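Local coordinates for protein fructose-bisphosphatase (Pyrococcus horikoshii, PDB 1VDW) that probably hydrolyses fructose 1,6-bisphosphate to fructose 6-phosphate and phosphate with the help of magnesium, as a homodimeric member of the inositol monophosphatase superfamily, at residues A[173-176]-A[177-180]; A[195-198]-A[199-203]; A[204-207]-A[208-212]. All coordinates share one frame; numbering follows the deposited sequence.

Interaction 1 of 3, residues A[173-176]-A[177-180]; sequences GAIA and LELA. With EDO (1,2-ethanediol), chain C.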
ATOM      1  N   GLY A 173      -4.516  -1.594   4.118  1.00  8.88           N
ATOM      2  CA  GLY A 173      -5.503  -0.735   4.743  1.00  9.95           C
ATOM      3  C   GLY A 173      -6.777  -0.535   3.934  1.00  9.27           C
ATOM      4  O   GLY A 173      -7.541   0.391   4.212  1.00 10.54           O
ATOM      5  N   ALA A 174      -7.005  -1.388   2.937  1.00  8.79           N
ATOM      6  CA  ALA A 174      -8.217  -1.319   2.106  1.00  8.36           C
ATOM      7  C   ALA A 174      -8.465  -2.726   1.577  1.00  8.33           C
ATOM      8  O   ALA A 174      -8.038  -3.083   0.473  1.00  8.46           O
ATOM      9  CB  ALA A 174      -8.027  -0.344   0.956  1.00 10.58           C
ATOM     10  N   ILE A 175      -9.168  -3.524   2.370  1.00  8.78           N
ATOM     11  CA  ILE A 175      -9.426  -4.908   2.013  1.00  9.04           C
ATOM     12  C   ILE A 175     -10.088  -5.097   0.646  1.00  9.49           C
ATOM     13  O   ILE A 175      -9.847  -6.101  -0.024  1.00  8.82           O
ATOM     14  CB  ILE A 175     -10.261  -5.611   3.121  1.00 10.38           C
ATOM     15  CG1 ILE A 175      -9.997  -7.116   3.091  1.00 10.87           C
ATOM     16  CG2 ILE A 175     -11.749  -5.339   2.937  1.00 11.20           C
ATOM     17  CD1 ILE A 175      -8.595  -7.493   3.534  1.00 11.67           C
ATOM     18  N   ALA A 176     -10.915  -4.146   0.224  1.00 10.21           N
ATOM     19  CA  ALA A 176     -11.562  -4.274  -1.079  1.00  9.54           C
ATOM     20  C   ALA A 176     -10.501  -4.325  -2.167  1.00  9.38           C
ATOM     21  O   ALA A 176     -10.593  -5.127  -3.098  1.00 10.02           O
ATOM     22  CB  ALA A 176     -12.513  -3.102  -1.328  1.00 10.71           C
ATOM     23  N   LEU A 177      -9.494  -3.467  -2.061  1.00  9.11           N
ATOM     24  CA  LEU A 177      -8.429  -3.461  -3.052  1.00  9.51           C
ATOM     25  C   LEU A 177      -7.588  -4.716  -2.962  1.00  9.21           C
ATOM     26  O   LEU A 177      -7.159  -5.252  -3.981  1.00  9.45           O
ATOM     27  CB  LEU A 177      -7.519  -2.245  -2.884  1.00 10.46           C
ATOM     28  CG  LEU A 177      -8.143  -0.897  -3.233  1.00 10.87           C
ATOM     29  CD1 LEU A 177      -7.079   0.174  -3.117  1.00 10.81           C
ATOM     30  CD2 LEU A 177      -8.717  -0.927  -4.649  1.00 11.53           C
ATOM     31  N   GLU A 178      -7.341  -5.194  -1.750  1.00  7.95           N
ATOM     32  CA  GLU A 178      -6.524  -6.382  -1.628  1.00  7.81           C
ATOM     33  C   GLU A 178      -7.226  -7.575  -2.270  1.00  8.11           C
ATOM     34  O   GLU A 178      -6.592  -8.384  -2.940  1.00  8.35           O
ATOM     35  CB  GLU A 178      -6.142  -6.580  -0.159  1.00  9.24           C
ATOM     36  CG  GLU A 178      -5.049  -5.563   0.205  1.00  9.93           C
ATOM     37  CD  GLU A 178      -4.922  -5.262   1.681  1.00  9.72           C
ATOM     38  OE1 GLU A 178      -5.905  -4.778   2.278  1.00 10.53           O
ATOM     39  OE2 GLU A 178      -3.827  -5.493   2.242  1.00  9.23           O
ATOM     40  N   LEU A 179      -8.542  -7.660  -2.112  1.00  7.57           N
ATOM     41  CA  LEU A 179      -9.301  -8.731  -2.743  1.00  8.22           C
ATOM     42  C   LEU A 179      -9.320  -8.533  -4.267  1.00  8.83           C
ATOM     43  O   LEU A 179      -9.248  -9.503  -5.021  1.00  8.95           O
ATOM     44  CB  LEU A 179     -10.722  -8.771  -2.179  1.00  9.01           C
ATOM     45  CG  LEU A 179     -10.794  -9.351  -0.762  1.00  9.76           C
ATOM     46  CD1 LEU A 179     -12.152  -9.058  -0.151  1.00 10.33           C
ATOM     47  CD2 LEU A 179     -10.534 -10.857  -0.808  1.00 11.70           C
ATOM     48  N   ALA A 180      -9.415  -7.284  -4.720  1.00  7.94           N
ATOM     49  CA  ALA A 180      -9.402  -6.995  -6.151  1.00  8.42           C
ATOM     50  C   ALA A 180      -8.037  -7.378  -6.729  1.00  8.08           C
ATOM     51  O   ALA A 180      -7.944  -7.873  -7.855  1.00  8.33           O
ATOM     52  CB  ALA A 180      -9.681  -5.513  -6.394  1.00  9.66           C
TER
HETATM   53  C1  EDO C1002     -11.668  -2.252   6.863  1.00 16.51           C
HETATM   54  O1  EDO C1002     -11.790  -0.833   6.819  1.00 16.64           O
HETATM   55  C2  EDO C1002     -11.631  -2.802   5.425  1.00 15.38           C
HETATM   56  O2  EDO C1002     -10.507  -2.255   4.710  1.00 13.25           O
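Ala174 O, at the N-cap position of helix 175-184, receives two backbone N-H groups from the first turn. Glu178 N lies in its carbonyl plane at 3.1 Å, and Leu177 N makes a weak, bent bond to it. The regular ladder follows at once, with Leu179 N 2.9 Å from Ile175 O and Ala180 N 2.9 Å from Ala176 O. The N-H groups of Ile175 and Ala176 point elsewhere: Ile175 N gives a nearly straight bond (168°) to O2 of a 1,2-ethanediol, 3.0 Å away, and Ala176 N binds Asp87 OD2. The diol also bonds to Asp87 OD1, which places it beside a predicted magnesium ligand. Ile175 CG2 lines the same spot, 3.6 Å from C2 of the diol, because CG1 takes the place anti to the backbone N (chi1 -154°) and leads CD1 toward Glu178 OE1. The Ile175 and Glu178 side chains cross there at about a right angle.

Further out, the Glu178 chain, extended beyond CG, reaches the loop before the helix. OE1 comes 3.3 Å from Ala174 O, two acceptors side by side, and is satisfied instead by Tyr154 OH, while OE2 takes Ser152 OG and Leu172 N. Tyr154 OH also receives Gly173 N, so the carboxylate and the tyrosine together fix the entry to the helix; at the backbone angles of Gly173 a side chain would press against the preceding carbonyl oxygen. Ala176 and Leu177 face Ile116 of strand 110-118, whereas Ile175 and Leu179 face Val190 of strand 189-193, so the helix lies between two sheets. Ile175 N, beside a predicted magnesium ligand, could probably receive a ligand oxygen, as it does that of the diol, itself probably from the crystallisation liquor.

Interaction 2 of 3, residues A[195-198]-A[199-203]; sequences NYLR and PTDIA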
ATOM      1  N   ASN A 195     -10.965 -10.574  13.244  1.00 15.51           N
ATOM      2  CA  ASN A 195     -12.328 -10.579  13.779  1.00 17.53           C
ATOM      3  C   ASN A 195     -12.759  -9.109  13.804  1.00 17.45           C
ATOM      4  O   ASN A 195     -13.446  -8.655  14.720  1.00 18.78           O
ATOM      5  CB  ASN A 195     -12.351 -11.162  15.197  1.00 20.46           C
ATOM      6  CG  ASN A 195     -13.744 -11.556  15.638  0.50 20.95           C
ATOM      7  OD1 ASN A 195     -14.406 -12.365  14.987  0.50 23.19           O
ATOM      8  ND2 ASN A 195     -14.198 -10.988  16.750  0.50 22.43           N
ATOM      9  N   TYR A 196     -12.351  -8.383  12.764  1.00 15.83           N
ATOM     10  CA  TYR A 196     -12.597  -6.950  12.621  1.00 16.50           C
ATOM     11  C   TYR A 196     -13.470  -6.553  11.427  1.00 15.47           C
ATOM     12  O   TYR A 196     -14.258  -5.614  11.512  1.00 16.60           O
ATOM     13  CB  TYR A 196     -11.239  -6.250  12.511  1.00 17.22           C
ATOM     14  CG  TYR A 196     -11.280  -4.766  12.223  1.00 19.13           C
ATOM     15  CD1 TYR A 196     -11.495  -3.842  13.244  1.00 22.31           C
ATOM     16  CD2 TYR A 196     -11.060  -4.286  10.932  1.00 19.84           C
ATOM     17  CE1 TYR A 196     -11.487  -2.470  12.987  1.00 22.09           C
ATOM     18  CE2 TYR A 196     -11.050  -2.922  10.665  1.00 21.93           C
ATOM     19  CZ  TYR A 196     -11.260  -2.020  11.695  1.00 22.26           C
ATOM     20  OH  TYR A 196     -11.228  -0.669  11.434  1.00 25.05           O
ATOM     21  N   LEU A 197     -13.312  -7.254  10.310  1.00 14.06           N
ATOM     22  CA  LEU A 197     -14.069  -6.946   9.100  1.00 14.15           C
ATOM     23  C   LEU A 197     -15.566  -7.162   9.233  1.00 13.76           C
ATOM     24  O   LEU A 197     -16.019  -7.969  10.040  1.00 16.16           O
ATOM     25  CB  LEU A 197     -13.555  -7.794   7.935  1.00 12.70           C
ATOM     26  CG  LEU A 197     -12.105  -7.586   7.497  1.00 13.49           C
ATOM     27  CD1 LEU A 197     -11.739  -8.637   6.461  1.00 14.16           C
ATOM     28  CD2 LEU A 197     -11.928  -6.188   6.932  1.00 13.58           C
ATOM     29  N   ARG A 198     -16.325  -6.428   8.426  1.00 14.72           N
ATOM     30  CA  ARG A 198     -17.779  -6.544   8.397  1.00 14.47           C
ATOM     31  C   ARG A 198     -18.149  -7.009   6.991  1.00 15.34           C
ATOM     32  O   ARG A 198     -17.353  -6.872   6.060  1.00 14.24           O
ATOM     33  CB  ARG A 198     -18.431  -5.190   8.678  1.00 17.19           C
ATOM     34  CG  ARG A 198     -17.980  -4.548   9.981  1.00 22.55           C
ATOM     35  CD  ARG A 198     -18.409  -5.370  11.183  1.00 26.97           C
ATOM     36  NE  ARG A 198     -19.473  -4.716  11.939  1.00 32.65           N
ATOM     37  CZ  ARG A 198     -19.325  -3.572  12.601  1.00 33.97           C
ATOM     38  NH1 ARG A 198     -18.153  -2.951  12.606  1.00 35.59           N
ATOM     39  NH2 ARG A 198     -20.350  -3.047  13.259  1.00 35.69           N
ATOM     40  N   PRO A 199     -19.355  -7.571   6.813  1.00 14.39           N
ATOM     41  CA  PRO A 199     -19.757  -8.032   5.480  1.00 14.06           C
ATOM     42  C   PRO A 199     -19.687  -6.907   4.444  1.00 14.36           C
ATOM     43  O   PRO A 199     -19.381  -7.143   3.274  1.00 15.09           O
ATOM     44  CB  PRO A 199     -21.184  -8.524   5.707  1.00 15.01           C
ATOM     45  CG  PRO A 199     -21.137  -9.026   7.117  1.00 15.53           C
ATOM     46  CD  PRO A 199     -20.370  -7.931   7.821  1.00 14.91           C
ATOM     47  N   THR A 200     -19.967  -5.686   4.883  1.00 13.59           N
ATOM     48  CA  THR A 200     -19.934  -4.523   4.002  1.00 14.09           C
ATOM     49  C   THR A 200     -18.534  -4.254   3.445  1.00 13.56           C
ATOM     50  O   THR A 200     -18.386  -3.710   2.344  1.00 13.72           O
ATOM     51  CB  THR A 200     -20.435  -3.263   4.741  1.00 15.10           C
ATOM     52  OG1 THR A 200     -19.764  -3.147   6.003  1.00 16.90           O
ATOM     53  CG2 THR A 200     -21.936  -3.353   4.980  1.00 17.83           C
ATOM     54  N   ASP A 201     -17.508  -4.637   4.202  1.00 12.40           N
ATOM     55  CA  ASP A 201     -16.127  -4.432   3.773  1.00 12.13           C
ATOM     56  C   ASP A 201     -15.703  -5.389   2.671  1.00 10.81           C
ATOM     57  O   ASP A 201     -14.951  -5.023   1.766  1.00 11.63           O
ATOM     58  CB  ASP A 201     -15.146  -4.654   4.932  1.00 12.60           C
ATOM     59  CG  ASP A 201     -15.277  -3.628   6.029  1.00 13.61           C
ATOM     60  OD1 ASP A 201     -15.408  -2.427   5.720  1.00 14.95           O
ATOM     61  OD2 ASP A 201     -15.217  -4.029   7.214  1.00 14.82           O
ATOM     62  N   ILE A 202     -16.198  -6.618   2.748  1.00 11.75           N
ATOM     63  CA  ILE A 202     -15.777  -7.656   1.821  1.00 11.31           C
ATOM     64  C   ILE A 202     -16.726  -8.143   0.742  1.00 11.03           C
ATOM     65  O   ILE A 202     -16.308  -8.877  -0.146  1.00 10.85           O
ATOM     66  CB  ILE A 202     -15.334  -8.909   2.605  1.00 12.37           C
ATOM     67  CG1 ILE A 202     -16.530  -9.495   3.361  1.00 14.44           C
ATOM     68  CG2 ILE A 202     -14.227  -8.546   3.589  1.00 13.62           C
ATOM     69  CD1 ILE A 202     -16.262 -10.849   3.988  1.00 17.81           C
ATOM     70  N   ALA A 203     -17.991  -7.748   0.804  1.00 11.11           N
ATOM     71  CA  ALA A 203     -18.962  -8.241  -0.160  1.00 11.10           C
ATOM     72  C   ALA A 203     -18.541  -8.179  -1.625  1.00  9.34           C
ATOM     73  O   ALA A 203     -18.505  -9.200  -2.307  1.00 10.50           O
ATOM     74  CB  ALA A 203     -20.295  -7.528   0.035  1.00 12.42           C
TER
HETATM   75  O   HOH W   1     -14.714  -3.158   9.699  1.00 31.10           O
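With CG anti to its carbonyl carbon (chi1 -66°), Asp201 turns its carboxylate back over the start of helix 199-211, where OD2 accepts Arg198 N at 2.9 Å. This is the N3-to-N-cap half of a capping box, Arg198 being the N-cap and Pro199 the first helical residue. The bond is fairly straight (157°), arriving on the anti side of OD2 and 28° out of the carboxylate plane. In return Asp201 N bonds to Arg198 O from above that carbonyl plane. Leu197 slants across Asp201, CD2 lying 3.9 Å from Asp201 OD2, and its CD1 meets Ile202 CG2 at 3.8 Å, the two apolar chains crossing at about a right angle. The Arg198 chain bends away from Asp201, and its NH1 forms a salt bridge with Glu68. Asp201 and Glu68 are both predicted magnesium ligands, and Asp201 OD1 faces Asp84, another of them. With an alanine here the carboxylate is gone, which would probably leave Arg198 N without its capping partner and the predicted magnesium site short of a ligand. A water donates to Asp201 OD2 at 2.7 Å and to Tyr196 O at 3.1 Å.

Interaction 3 of 3, residues A[204-207]-A[208-212]; sequences AGVV and IAREA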
ATOM      1  N   ALA A 204     -18.216  -6.989  -2.112  1.00 10.36           N
ATOM      2  CA  ALA A 204     -17.830  -6.856  -3.510  1.00  9.44           C
ATOM      3  C   ALA A 204     -16.542  -7.609  -3.827  1.00  9.06           C
ATOM      4  O   ALA A 204     -16.436  -8.271  -4.857  1.00  9.71           O
ATOM      5  CB  ALA A 204     -17.681  -5.382  -3.876  1.00 10.74           C
ATOM      6  N   GLY A 205     -15.562  -7.501  -2.939  1.00  8.94           N
ATOM      7  CA  GLY A 205     -14.295  -8.176  -3.152  1.00  9.50           C
ATOM      8  C   GLY A 205     -14.457  -9.676  -3.252  1.00  9.22           C
ATOM      9  O   GLY A 205     -13.789 -10.324  -4.053  1.00  9.91           O
ATOM     10  N   VAL A 206     -15.349 -10.234  -2.439  1.00  9.36           N
ATOM     11  CA  VAL A 206     -15.579 -11.672  -2.464  1.00 10.84           C
ATOM     12  C   VAL A 206     -16.243 -12.085  -3.777  1.00 10.28           C
ATOM     13  O   VAL A 206     -15.849 -13.075  -4.395  1.00 10.75           O
ATOM     14  CB  VAL A 206     -16.454 -12.113  -1.270  1.00 11.15           C
ATOM     15  CG1 VAL A 206     -16.905 -13.558  -1.451  1.00 13.47           C
ATOM     16  CG2 VAL A 206     -15.660 -11.982   0.020  1.00 13.61           C
ATOM     17  N   VAL A 207     -17.243 -11.323  -4.209  1.00  9.80           N
ATOM     18  CA  VAL A 207     -17.919 -11.639  -5.464  1.00 10.96           C
ATOM     19  C   VAL A 207     -16.941 -11.566  -6.634  1.00 10.34           C
ATOM     20  O   VAL A 207     -16.886 -12.463  -7.474  1.00 10.94           O
ATOM     21  CB  VAL A 207     -19.089 -10.664  -5.739  1.00 10.56           C
ATOM     22  CG1 VAL A 207     -19.627 -10.869  -7.154  1.00 12.92           C
ATOM     23  CG2 VAL A 207     -20.205 -10.889  -4.732  1.00 12.82           C
ATOM     24  N   ILE A 208     -16.152 -10.500  -6.677  1.00  9.21           N
ATOM     25  CA  ILE A 208     -15.204 -10.327  -7.761  1.00 10.20           C
ATOM     26  C   ILE A 208     -14.085 -11.364  -7.742  1.00  9.47           C
ATOM     27  O   ILE A 208     -13.754 -11.941  -8.780  1.00 10.47           O
ATOM     28  CB  ILE A 208     -14.638  -8.891  -7.733  1.00  9.26           C
ATOM     29  CG1 ILE A 208     -15.769  -7.909  -8.059  1.00 10.12           C
ATOM     30  CG2 ILE A 208     -13.485  -8.743  -8.719  1.00 10.95           C
ATOM     31  CD1 ILE A 208     -15.439  -6.463  -7.775  1.00  9.71           C
ATOM     32  N   ALA A 209     -13.510 -11.615  -6.570  1.00  9.53           N
ATOM     33  CA  ALA A 209     -12.438 -12.594  -6.471  1.00  9.89           C
ATOM     34  C   ALA A 209     -12.944 -13.995  -6.805  1.00 10.71           C
ATOM     35  O   ALA A 209     -12.279 -14.743  -7.519  1.00 10.99           O
ATOM     36  CB  ALA A 209     -11.833 -12.566  -5.072  1.00 10.49           C
ATOM     37  N   ARG A 210     -14.124 -14.350  -6.306  1.00 11.23           N
ATOM     38  CA  ARG A 210     -14.669 -15.672  -6.590  1.00 12.71           C
ATOM     39  C   ARG A 210     -14.893 -15.897  -8.074  1.00 12.43           C
ATOM     40  O   ARG A 210     -14.505 -16.930  -8.610  1.00 12.46           O
ATOM     41  CB  ARG A 210     -15.978 -15.890  -5.840  1.00 13.40           C
ATOM     42  CG  ARG A 210     -15.771 -16.351  -4.429  1.00 16.20           C
ATOM     43  CD  ARG A 210     -17.072 -16.483  -3.679  1.00 18.69           C
ATOM     44  NE  ARG A 210     -16.846 -17.187  -2.423  1.00 19.50           N
ATOM     45  CZ  ARG A 210     -17.679 -17.171  -1.391  1.00 20.23           C
ATOM     46  NH1 ARG A 210     -18.809 -16.480  -1.454  1.00 19.24           N
ATOM     47  NH2 ARG A 210     -17.371 -17.841  -0.289  1.00 20.85           N
ATOM     48  N   GLU A 211     -15.516 -14.937  -8.749  1.00 12.16           N
ATOM     49  CA  GLU A 211     -15.761 -15.105 -10.175  1.00 12.82           C
ATOM     50  C   GLU A 211     -14.444 -15.182 -10.943  1.00 13.23           C
ATOM     51  O   GLU A 211     -14.382 -15.786 -12.012  1.00 15.41           O
ATOM     52  CB  GLU A 211     -16.641 -13.971 -10.704  1.00 13.08           C
ATOM     53  CG  GLU A 211     -17.029 -14.084 -12.177  1.00 17.00           C
ATOM     54  CD  GLU A 211     -17.659 -15.420 -12.553  1.00 19.23           C
ATOM     55  OE1 GLU A 211     -18.489 -15.946 -11.780  1.00 19.54           O
ATOM     56  OE2 GLU A 211     -17.332 -15.939 -13.643  1.00 21.70           O
ATOM     57  N   ALA A 212     -13.390 -14.589 -10.385  1.00 11.51           N
ATOM     58  CA  ALA A 212     -12.072 -14.608 -11.013  1.00 11.65           C
ATOM     59  C   ALA A 212     -11.333 -15.920 -10.749  1.00 10.98           C
ATOM     60  O   ALA A 212     -10.225 -16.124 -11.247  1.00 12.00           O
ATOM     61  CB  ALA A 212     -11.239 -13.429 -10.519  1.00 11.71           C
TER
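Ile208, Val206 and Val207 are the residues most covered where successive turns at the end of alpha-helix 199-211 meet, and each takes part in the i to i+4 ladder. Ile208 N meets Ala204 O at 2.9 Å, nearly along the C=O axis, and the N-H points almost straight at it (169°). Its side chain leans over the same oxygen, CG1 coming 3.3 Å from Ala204 O because it stands beside the backbone N (chi1 -66°); from there the isoleucine reaches Ile116 of strand 110-118 and Ala183 of helix 175-184. Val207 O receives Glu211 N at 3.1 Å, while its own side chain turns away from the following turn to Pro111 and Ala114 of that strand and to Pro129. Val206 O takes Arg210 N at 2.9 Å, and here alone the paired side chains run side by side. The arginine is extended from CG to NE, its aliphatic part following the valine. Two backbone carbonyls, Val224 O and Val216 O, hold NH2 and so help fix the turn of the guanidinium. Val206 CG1 sits over one face of that group, toward its rim, 3.5 Å from Arg210 NH1.

In the fold
All three contacts are largely buried and involve two helices packed against each other in the interior and the short strand that leads into the second. Interaction 1 begins helix 175-184, while interactions 2 and 3 divide helix 199-211 between them, joined end to end along the chain. Interaction 1 meets both: Ile175 CG2 lies 3.4 Å from Asp201 O, and Leu179 CB 3.8 Å from Gly205 CA. The chemistry follows the place. Both helix starts converge on the predicted magnesium site and carry a carboxylate, but only that of interaction 2 closes back on its N-cap N-H. Interaction 3, farther from the metal ligands, is mainly aliphatic, with partly exposed Arg210 and Glu211 where the helix ends.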